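Local atomic coordinates of beta-galactosidase (Trichoderma reesei, PDB entry 3OGV), a protein that probably hydrolyses terminal non-reducing beta-D-galactose residues in beta-D-galactosides, as a family 35 glycoside hydrolase. Residues D580-N585 with L612-I617; A533-Q538 with M549-S554; V41-E46 with T317-Y322. All coordinates share one frame; numbering follows the deposited sequence.

Contact 1: residues D580-N585 with L612-I617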
loop_
_atom_site.group_PDB
_atom_site.type_symbol
_atom_site.label_atom_id
_atom_site.label_comp_id
_atom_site.label_asym_id
_atom_site.label_seq_id
_atom_site.Cartn_x
_atom_site.Cartn_y
_atom_site.Cartn_z
ATOM N N ASP A 580 25.282 14.273 -2.398
ATOM C CA ASP A 580 25.354 15.685 -1.863
ATOM C C ASP A 580 23.999 16.004 -1.202
ATOM O O ASP A 580 22.926 15.626 -1.742
ATOM C CB ASP A 580 25.645 16.687 -2.985
ATOM C CG ASP A 580 27.061 16.522 -3.598
ATOM O OD1 ASP A 580 27.907 15.825 -2.973
ATOM O OD2 ASP A 580 27.221 17.114 -4.679
ATOM N N SER A 581 24.005 16.564 -0.027
ATOM C CA SER A 581 22.804 16.695 0.770
ATOM C C SER A 581 22.862 17.941 1.635
ATOM O O SER A 581 23.926 18.610 1.692
ATOM C CB SER A 581 22.567 15.504 1.661
ATOM O OG SER A 581 23.571 15.519 2.672
ATOM N N VAL A 582 21.762 18.228 2.292
ATOM C CA VAL A 582 21.710 19.164 3.446
ATOM C C VAL A 582 21.060 18.414 4.552
ATOM O O VAL A 582 20.100 17.630 4.300
ATOM C CB VAL A 582 20.823 20.459 3.068
ATOM C CG1 VAL A 582 20.743 21.440 4.233
ATOM C CG2 VAL A 582 21.391 21.199 1.834
ATOM N N ILE A 583 21.475 18.587 5.809
ATOM C CA ILE A 583 20.864 17.945 6.913
ATOM C C ILE A 583 19.943 18.911 7.632
ATOM O O ILE A 583 20.336 20.040 7.912
ATOM C CB ILE A 583 21.875 17.324 7.861
ATOM C CG1 ILE A 583 22.765 16.321 7.091
ATOM C CG2 ILE A 583 21.276 16.760 9.126
ATOM C CD1 ILE A 583 24.108 15.994 7.888
ATOM N N ILE A 584 18.697 18.528 7.887
ATOM C CA ILE A 584 17.733 19.455 8.500
ATOM C C ILE A 584 17.137 18.808 9.712
ATOM O O ILE A 584 16.630 17.659 9.675
ATOM C CB ILE A 584 16.660 19.892 7.543
ATOM C CG1 ILE A 584 17.247 20.626 6.345
ATOM C CG2 ILE A 584 15.559 20.698 8.272
ATOM C CD1 ILE A 584 16.313 21.195 5.290
ATOM N N ASN A 585 17.197 19.496 10.880
ATOM C CA ASN A 585 16.635 19.016 12.121
ATOM C C ASN A 585 15.381 19.792 12.341
ATOM O O ASN A 585 15.418 21.042 12.547
ATOM C CB ASN A 585 17.649 19.242 13.304
ATOM C CG ASN A 585 16.997 19.034 14.602
ATOM O OD1 ASN A 585 16.072 18.257 14.778
ATOM N ND2 ASN A 585 17.680 19.616 15.622
ATOM N N LEU A 612 13.546 25.161 12.711
ATOM C CA LEU A 612 14.329 24.317 11.767
ATOM C C LEU A 612 15.749 24.634 11.936
ATOM O O LEU A 612 16.114 25.834 11.950
ATOM C CB LEU A 612 13.986 24.642 10.322
ATOM C CG LEU A 612 12.715 24.187 9.666
ATOM C CD1 LEU A 612 12.818 24.669 8.195
ATOM C CD2 LEU A 612 12.532 22.727 9.827
ATOM N N GLU A 613 16.630 23.633 12.041
ATOM C CA GLU A 613 18.059 23.833 12.071
ATOM C C GLU A 613 18.672 23.250 10.815
ATOM O O GLU A 613 18.354 22.063 10.465
ATOM C CB GLU A 613 18.619 23.166 13.323
ATOM C CG GLU A 613 20.173 23.313 13.475
ATOM C CD GLU A 613 20.611 22.496 14.685
ATOM O OE1 GLU A 613 20.118 21.338 14.906
ATOM O OE2 GLU A 613 21.410 23.013 15.464
ATOM N N ILE A 614 19.386 23.999 10.064
ATOM C CA ILE A 614 19.939 23.591 8.808
ATOM C C ILE A 614 21.423 23.425 8.940
ATOM O O ILE A 614 22.155 24.351 9.392
ATOM C CB ILE A 614 19.700 24.604 7.701
ATOM C CG1 ILE A 614 18.346 25.303 7.712
ATOM C CG2 ILE A 614 20.124 24.053 6.330
ATOM C CD1 ILE A 614 17.397 24.515 7.439
ATOM N N ILE A 615 21.931 22.252 8.647
ATOM C CA ILE A 615 23.339 21.839 8.900
ATOM C C ILE A 615 23.963 21.540 7.556
ATOM O O ILE A 615 23.453 20.682 6.773
ATOM C CB ILE A 615 23.383 20.598 9.851
ATOM C CG1 ILE A 615 22.762 20.980 11.206
ATOM C CG2 ILE A 615 24.784 20.030 9.989
ATOM C CD1 ILE A 615 22.362 19.849 11.981
ATOM N N GLY A 616 25.059 22.166 7.196
ATOM C CA GLY A 616 25.798 21.934 5.956
ATOM C C GLY A 616 25.387 22.878 4.886
ATOM O O GLY A 616 24.886 22.547 3.833
ATOM N N ILE A 617 25.412 24.175 5.136
ATOM C CA ILE A 617 25.018 25.177 4.159
ATOM C C ILE A 617 26.049 25.247 3.009
ATOM O O ILE A 617 27.195 25.449 3.275
ATOM C CB ILE A 617 25.079 26.630 4.859
ATOM C CG1 ILE A 617 24.318 26.702 6.216
ATOM C CG2 ILE A 617 24.689 27.688 3.829
ATOM C CD1 ILE A 617 22.964 26.213 6.098
HETATM O O HOH W 1 25.054 21.149 1.518
#
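Val582 and Ile614 meet most tightly here: the CG1 methyl of Val582 presses against the CG2 methyl of Ile614 at 3.4 Å, closer than carbon atoms usually pack. Val582 lies just before strand 583-585, and with CG1 anti to its backbone N (chi1 180°) that methyl is turned onto the Ile614 side, while CG2 heads toward the carbonyl of Gly616. On the same face Ile584 and Ile614 run alongside one another. CD1 of Ile614 fits beside the CG1-CD1 arm of Ile584, 4.0 Å from CG1, and the other branch, Ile584 CG2, reaches CD2 of Leu612. Ile614 is thus a bump received between Val582 and Ile584, and Ile584 in turn sits between Ile614 and Leu612. Val602 and Leu600 of strand 599-605 pack on this face from beyond.

The other face carries Ile583 beside Ile615, touching through their CB atoms, with Val482 of strand 481-487 against both. Beneath them the antiparallel strands are joined by two hydrogen-bonded pairs, Ile583 with Ile615 and Asn585 with Glu613. Where the strand pairing ends, Gly616 adopts a positive phi, at which a CB would crowd the preceding carbonyl oxygen, and a water donates to both Ser581 O and Gly616 O.

Next to Ile583 and Ile615 the apolar face gives way to a polar pair. Asn585 ND2 donates to Glu613 OE1 over 3.1 Å in a nearly straight bond (172°); OE1 lies in the amide plane of Asn585, whereas the donor meets it on the anti side, 29° out of the carboxylate plane. The same OE1 takes a salt bridge from Arg537. Glu613 is therefore held by an amide and a guanidinium together, which would probably stabilise its carboxylate as the anion at this partly exposed end of two inner strands of the domain 3 sheet.

Contact 2: residues A533-Q538 with M549-S554. With MAN (alpha-D-mannopyranose), chain B.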
loop_
_atom_site.group_PDB
_atom_site.type_symbol
_atom_site.label_atom_id
_atom_site.label_comp_id
_atom_site.label_asym_id
_atom_site.label_seq_id
_atom_site.Cartn_x
_atom_site.Cartn_y
_atom_site.Cartn_z
ATOM N N ALA A 533 22.678 8.668 25.937
ATOM C CA ALA A 533 21.703 9.403 25.082
ATOM C C ALA A 533 20.555 9.967 25.935
ATOM O O ALA A 533 20.099 9.341 26.891
ATOM C CB ALA A 533 21.137 8.375 24.015
ATOM N N SER A 534 20.068 11.145 25.531
ATOM C CA SER A 534 18.888 11.791 26.265
ATOM C C SER A 534 18.345 12.816 25.304
ATOM O O SER A 534 18.886 13.023 24.251
ATOM C CB SER A 534 19.395 12.438 27.584
ATOM O OG SER A 534 20.130 13.652 27.338
ATOM N N SER A 535 17.317 13.537 25.780
ATOM C CA SER A 535 16.782 14.662 25.084
ATOM C C SER A 535 17.773 15.782 24.819
ATOM O O SER A 535 17.487 16.614 23.970
ATOM C CB SER A 535 15.550 15.224 25.952
ATOM O OG SER A 535 14.585 14.181 25.819
ATOM N N ALA A 536 18.831 15.867 25.572
ATOM C CA ALA A 536 19.803 16.958 25.420
ATOM C C ALA A 536 20.933 16.508 24.454
ATOM O O ALA A 536 21.665 15.519 24.772
ATOM C CB ALA A 536 20.440 17.265 26.744
ATOM N N ARG A 537 20.939 17.110 23.301
ATOM C CA ARG A 537 21.958 16.733 22.295
ATOM C C ARG A 537 23.365 17.023 22.824
ATOM O O ARG A 537 23.636 18.046 23.537
ATOM C CB ARG A 537 21.799 17.561 21.027
ATOM C CG ARG A 537 22.782 17.249 19.934
ATOM C CD ARG A 537 22.315 17.842 18.580
ATOM N NE ARG A 537 22.455 19.315 18.625
ATOM C CZ ARG A 537 22.060 20.115 17.653
ATOM N NH1 ARG A 537 21.456 19.616 16.510
ATOM N NH2 ARG A 537 22.261 21.394 17.687
ATOM N N GLN A 538 24.328 16.187 22.516
ATOM C CA GLN A 538 25.752 16.480 22.764
ATOM C C GLN A 538 26.434 16.757 21.434
ATOM O O GLN A 538 26.088 16.100 20.406
ATOM C CB GLN A 538 26.471 15.315 23.450
ATOM C CG GLN A 538 25.679 14.648 24.540
ATOM C CD GLN A 538 25.541 15.514 25.774
ATOM O OE1 GLN A 538 26.550 15.795 26.459
ATOM N NE2 GLN A 538 24.337 15.906 26.104
ATOM N N MET A 549 25.295 13.980 18.740
ATOM C CA MET A 549 24.914 12.810 19.434
ATOM C C MET A 549 23.574 13.000 20.057
ATOM O O MET A 549 23.390 13.793 21.010
ATOM C CB MET A 549 25.910 12.509 20.554
ATOM C CG MET A 549 27.292 11.998 20.064
ATOM S SD MET A 549 28.665 12.355 21.205
ATOM C CE MET A 549 28.988 14.007 20.763
ATOM N N VAL A 550 22.566 12.330 19.488
ATOM C CA VAL A 550 21.180 12.519 19.881
ATOM C C VAL A 550 20.495 11.252 20.341
ATOM O O VAL A 550 21.019 10.114 20.169
ATOM C CB VAL A 550 20.345 13.112 18.762
ATOM C CG1 VAL A 550 21.027 14.420 18.280
ATOM C CG2 VAL A 550 20.236 12.170 17.523
ATOM N N ASP A 551 19.361 11.393 20.994
ATOM C CA ASP A 551 18.552 10.215 21.270
ATOM C C ASP A 551 17.665 9.853 20.040
ATOM O O ASP A 551 17.518 10.607 19.100
ATOM C CB ASP A 551 17.766 10.288 22.545
ATOM C CG ASP A 551 16.663 11.225 22.526
ATOM O OD1 ASP A 551 16.526 12.115 21.683
ATOM O OD2 ASP A 551 15.951 11.083 23.547
ATOM N N ARG A 552 17.126 8.651 20.110
ATOM C CA ARG A 552 16.321 8.102 18.962
ATOM C C ARG A 552 15.159 9.046 18.633
ATOM O O ARG A 552 14.892 9.376 17.460
ATOM C CB ARG A 552 15.822 6.741 19.297
ATOM C CG ARG A 552 15.008 6.174 18.113
ATOM C CD ARG A 552 14.149 4.980 18.651
ATOM N NE ARG A 552 14.982 3.858 18.975
ATOM C CZ ARG A 552 15.248 3.270 20.144
ATOM N NH1 ARG A 552 14.537 3.457 21.327
ATOM N NH2 ARG A 552 16.091 2.232 20.037
ATOM N N ASN A 553 14.450 9.482 19.683
ATOM C CA ASN A 553 13.252 10.307 19.430
ATOM C C ASN A 553 13.577 11.637 18.832
ATOM O O ASN A 553 12.834 12.197 18.032
ATOM C CB ASN A 553 12.402 10.470 20.672
ATOM C CG ASN A 553 11.742 9.176 21.061
ATOM O OD1 ASN A 553 12.404 8.277 21.607
ATOM N ND2 ASN A 553 10.472 8.995 20.792
ATOM N N SER A 554 14.753 12.178 19.136
ATOM C CA SER A 554 15.231 13.366 18.461
ATOM C C SER A 554 15.619 13.072 16.991
ATOM O O SER A 554 15.356 13.859 16.037
ATOM C CB SER A 554 16.518 14.040 19.083
ATOM O OG SER A 554 16.106 14.478 20.387
HETATM C C1 MAN B . 7.102 7.126 22.109
HETATM C C2 MAN B . 8.154 6.016 22.091
HETATM C C3 MAN B . 8.715 5.805 23.487
HETATM C C4 MAN B . 9.264 7.122 23.998
HETATM C C5 MAN B . 8.176 8.188 23.984
HETATM C C6 MAN B . 8.834 9.588 24.316
HETATM O O2 MAN B . 9.164 6.374 21.174
HETATM O O3 MAN B . 9.731 4.847 23.344
HETATM O O4 MAN B . 9.734 6.946 25.344
HETATM O O5 MAN B . 7.644 8.352 22.640
HETATM O O6 MAN B . 7.766 10.475 24.444
HETATM O O HOH W 2 21.929 12.753 23.493
HETATM O O HOH W 3 19.349 14.289 21.849
HETATM O O HOH W 4 18.161 16.503 20.713
HETATM O O HOH W 5 15.201 17.177 22.381
HETATM O O HOH W 6 13.978 13.435 22.838
#
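With chi1 at 70°, Asp551 places its carboxylate between its own backbone N and carbonyl carbon, a crowded position that lays CG over the backbone carbonyl of Ser534, 3.3 Å from Ser534 O. The same torsion turns OD1 toward the start of helix 552-555. There Asp551 is the N-cap: OD1 accepts from Ser554 N, which comes from above the carboxylate plane, and from Ser554 OG at 2.7 Å, nearly in line with the C-O bond.

Across from it the loop 533-538 bends round Ser534, whose OG accepts from Ala536 N in an ST turn. Waters fill in where the two backbones diverge. One donates to Ser534 O and accepts from Asp551 N; another links Ser535 OG to Asp551 OD1, and a third runs from Ser535 O to Ser554 OG, its second bond weak. Ala533 CB packs on Asp551 CB.

Further along, the chains close into an antiparallel hydrogen-bonded pair, in which Gln538 N donates to Met549 O at 3.0 Å and Met549 N returns the bond to Gln538 O. Met549 bends at chi3, bringing its CE to 3.6 Å from Gln538 O. Gln538 itself folds back at chi2, and its NE2 donates to Ala536 O from above the carbonyl plane, while OE1 accepts from the backbone N of Asn516 and Val517. Arg537 lies alongside Val550, its CG and CD both 3.7 Å from Val550 CG1, and carries its guanidinium on to Glu613 and Glu513.

Beyond the helix start, Asn553 ND2 donates to O2 of a bound mannose at 3.0 Å. Two donors from one serine grip a single oxygen of Asp551, which probably restrains the carboxylate's rotation, and its charge probably suits the N-terminal end of this short helix; those bonds stay within 549-554, and the turn meets the loop by packing on Ser534 and Ala533 and by bridging waters.

Contact 3: residues V41-E46 with T317-Y322. With PTQ (2-phenylethyl 1-thio-beta-D-galactopyranoside), chain E.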
loop_
_atom_site.group_PDB
_atom_site.type_symbol
_atom_site.label_atom_id
_atom_site.label_comp_id
_atom_site.label_asym_id
_atom_site.label_seq_id
_atom_site.Cartn_x
_atom_site.Cartn_y
_atom_site.Cartn_z
ATOM N N VAL A 41 22.442 -0.020 -2.524
ATOM C CA VAL A 41 21.464 -0.828 -1.819
ATOM C C VAL A 41 20.104 -0.324 -2.274
ATOM O O VAL A 41 19.744 0.840 -2.093
ATOM C CB VAL A 41 21.523 -0.605 -0.283
ATOM C CG1 VAL A 41 20.405 -1.312 0.397
ATOM C CG2 VAL A 41 22.871 -1.078 0.279
ATOM N N ILE A 42 19.299 -1.168 -2.946
ATOM C CA ILE A 42 17.911 -0.788 -3.338
ATOM C C ILE A 42 17.020 -0.960 -2.139
ATOM O O ILE A 42 16.912 -2.048 -1.600
ATOM C CB ILE A 42 17.460 -1.685 -4.493
ATOM C CG1 ILE A 42 18.298 -1.432 -5.739
ATOM C CG2 ILE A 42 15.972 -1.488 -4.785
ATOM C CD1 ILE A 42 18.202 -0.047 -6.369
ATOM N N PHE A 43 16.447 0.165 -1.728
ATOM C CA PHE A 43 15.519 0.149 -0.592
ATOM C C PHE A 43 14.260 0.838 -1.140
ATOM O O PHE A 43 14.275 1.996 -1.554
ATOM C CB PHE A 43 16.163 0.933 0.635
ATOM C CG PHE A 43 15.622 0.549 1.958
ATOM C CD1 PHE A 43 14.517 -0.276 2.159
ATOM C CD2 PHE A 43 16.316 0.980 3.110
ATOM C CE1 PHE A 43 14.120 -0.668 3.442
ATOM C CE2 PHE A 43 15.917 0.614 4.410
ATOM C CZ PHE A 43 14.861 -0.221 4.584
ATOM N N SER A 44 13.214 -0.013 -1.216
ATOM C CA SER A 44 12.018 0.299 -2.023
ATOM C C SER A 44 10.777 0.142 -1.140
ATOM O O SER A 44 10.727 -0.612 -0.193
ATOM C CB SER A 44 11.979 -0.792 -3.136
ATOM O OG SER A 44 10.810 -0.607 -3.978
ATOM N N GLY A 45 9.822 0.955 -1.632
ATOM C CA GLY A 45 8.438 0.847 -0.963
ATOM C C GLY A 45 7.371 0.547 -2.074
ATOM O O GLY A 45 7.398 1.097 -3.114
ATOM N N GLU A 46 6.404 -0.295 -1.615
ATOM C CA GLU A 46 5.345 -0.639 -2.575
ATOM C C GLU A 46 4.273 0.475 -2.564
ATOM O O GLU A 46 3.763 0.828 -1.450
ATOM C CB GLU A 46 4.739 -1.989 -2.113
ATOM C CG GLU A 46 3.734 -2.447 -3.162
ATOM C CD GLU A 46 4.378 -3.347 -4.220
ATOM O OE1 GLU A 46 5.603 -3.657 -4.187
ATOM O OE2 GLU A 46 3.601 -3.863 -5.096
ATOM N N THR A 317 20.321 -6.696 -0.165
ATOM C CA THR A 317 20.660 -5.483 -0.899
ATOM C C THR A 317 19.629 -5.012 -1.924
ATOM O O THR A 317 19.786 -4.023 -2.544
ATOM C CB THR A 317 22.036 -5.504 -1.566
ATOM O OG1 THR A 317 22.092 -6.639 -2.447
ATOM C CG2 THR A 317 23.154 -5.681 -0.434
ATOM N N ILE A 318 18.515 -5.857 -2.077
ATOM C CA ILE A 318 17.281 -5.343 -2.785
ATOM C C ILE A 318 16.181 -5.681 -1.841
ATOM O O ILE A 318 15.938 -6.843 -1.546
ATOM C CB ILE A 318 17.102 -6.040 -4.170
ATOM C CG1 ILE A 318 18.277 -5.717 -5.099
ATOM C CG2 ILE A 318 15.729 -5.558 -4.774
ATOM C CD1 ILE A 318 18.188 -6.405 -6.506
ATOM N N PHE A 319 15.541 -4.638 -1.289
ATOM C CA PHE A 319 14.620 -4.820 -0.134
ATOM C C PHE A 319 13.442 -3.932 -0.366
ATOM O O PHE A 319 13.577 -2.710 -0.361
ATOM C CB PHE A 319 15.455 -4.410 1.149
ATOM C CG PHE A 319 14.795 -4.634 2.454
ATOM C CD1 PHE A 319 13.847 -5.535 2.647
ATOM C CD2 PHE A 319 15.272 -3.872 3.518
ATOM C CE1 PHE A 319 13.277 -5.727 3.914
ATOM C CE2 PHE A 319 14.774 -4.052 4.788
ATOM C CZ PHE A 319 13.776 -4.989 5.001
ATOM N N ASN A 320 12.260 -4.530 -0.552
ATOM C CA ASN A 320 11.010 -3.779 -0.809
ATOM C C ASN A 320 9.974 -4.105 0.227
ATOM O O ASN A 320 9.705 -5.225 0.584
ATOM C CB ASN A 320 10.425 -4.204 -2.190
ATOM C CG ASN A 320 9.131 -3.504 -2.526
ATOM O OD1 ASN A 320 9.037 -2.248 -2.507
ATOM N ND2 ASN A 320 8.093 -4.302 -2.797
ATOM N N ILE A 321 9.462 -3.007 0.790
ATOM C CA ILE A 321 8.430 -3.068 1.903
ATOM C C ILE A 321 6.979 -2.967 1.323
ATOM O O ILE A 321 6.599 -1.971 0.755
ATOM C CB ILE A 321 8.690 -1.879 2.873
ATOM C CG1 ILE A 321 10.156 -1.917 3.428
ATOM C CG2 ILE A 321 7.659 -1.944 4.028
ATOM C CD1 ILE A 321 10.638 -3.218 4.001
ATOM N N TYR A 322 6.283 -4.101 1.531
ATOM C CA TYR A 322 4.904 -4.237 0.991
ATOM C C TYR A 322 3.961 -4.225 2.214
ATOM O O TYR A 322 4.051 -5.093 3.081
ATOM C CB TYR A 322 4.798 -5.616 0.313
ATOM C CG TYR A 322 3.420 -5.797 -0.378
ATOM C CD1 TYR A 322 2.275 -5.985 0.382
ATOM C CD2 TYR A 322 3.317 -5.743 -1.760
ATOM C CE1 TYR A 322 1.009 -6.087 -0.276
ATOM C CE2 TYR A 322 2.069 -5.871 -2.436
ATOM C CZ TYR A 322 0.937 -5.981 -1.623
ATOM O OH TYR A 322 -0.303 -6.050 -2.316
HETATM C C1 PTQ E . 1.978 -11.732 -1.543
HETATM O O1 PTQ E . 1.005 -11.552 -0.483
HETATM S S1 PTQ E . 2.276 -13.548 -1.631
HETATM C C2 PTQ E . 1.524 -11.242 -2.876
HETATM O O2 PTQ E . 2.519 -11.343 -3.855
HETATM C C3 PTQ E . 0.942 -9.828 -2.837
HETATM O O3 PTQ E . 0.308 -9.531 -4.045
HETATM C C4 PTQ E . 0.023 -9.661 -1.642
HETATM O O4 PTQ E . -1.162 -10.465 -1.946
HETATM C C5 PTQ E . 0.608 -10.100 -0.346
HETATM O O5 PTQ E . -0.705 -8.799 1.120
HETATM C C6 PTQ E . -0.216 -10.180 0.897
HETATM C C7 PTQ E . 2.938 -13.878 0.021
HETATM C C8 PTQ E . 3.009 -15.346 0.350
HETATM C C9 PTQ E . 3.508 -15.582 1.719
HETATM C C10 PTQ E . 2.612 -15.645 2.780
HETATM C C11 PTQ E . 3.134 -15.808 4.081
HETATM C C12 PTQ E . 4.531 -15.891 4.275
HETATM C C13 PTQ E . 5.371 -15.786 3.193
HETATM C C14 PTQ E . 4.889 -15.587 1.963
#
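Strands 42-46 and 318-321 run parallel in strict register, their axes 4.4 Å apart and inclined at 22°, with a backbone ladder running from Ile42 N with Thr317 O to Glu46 N with Ile321 O. On one face Phe43 and Phe319 lie side by side, planes near parallel (16°) but slid until the rings barely overlap, with Phe43 CE1 3.4 Å from Phe319 CD2. Ile321 CD1 sits over a face of the Phe319 ring, and CG1 meets the edge of Phe43.

The opposite face pairs Ile42 with Ile318, then turns polar. Ser44 OG donates to Asn320 OD1 at 2.8 Å, arriving from above the carbonyl plane, and Asn320 ND2 donates to Glu46 OE1 at 2.9 Å, nearly along the C-O axis. Bent at chi2 (92°), Glu46 lays its carboxylate beside Tyr322, Glu46 CD 3.6 Å from Tyr322 CD2. An alanine in place of Asn320 would probably leave Ser44 OG without its acceptor, and Glu46 OE1 and Val277 O of the neighbouring strand without this donor.

Tyr322 reaches the bound thiogalactoside, its CE1 3.5 Å from O5, the hydroxyl oxygen on C6, and its OH is hydrogen-bonded to Tyr342 OH. Glu46 OE1 is also hydrogen-bonded to Ser74 OG, and OE2 to His48, with a salt bridge to Arg114. So many donors are likely to keep this buried carboxylate ionised, behind the galactose pocket of the TIM barrel.

In the fold
Contacts 1 and 2 are neighbours, their centres about 17 Å apart, and are directly linked: Arg537 NH1 of contact 2 forms a salt bridge with Glu613 OE1 of contact 1 at 2.7 Å, tying the domain 2 loop to the domain 3 sheet. Contact 3 lies apart in the family 35 barrel, its centre about 26 Å from that of contact 1 and 28 Å from that of contact 2, with nearest atoms about 15 Å away in both cases. It alone borders the bound thiogalactoside; the side chain of Tyr322 is about 4 Å from those of Tyr76 and Glu278, which bind galactose. The other two contacts are structural, away from that pocket.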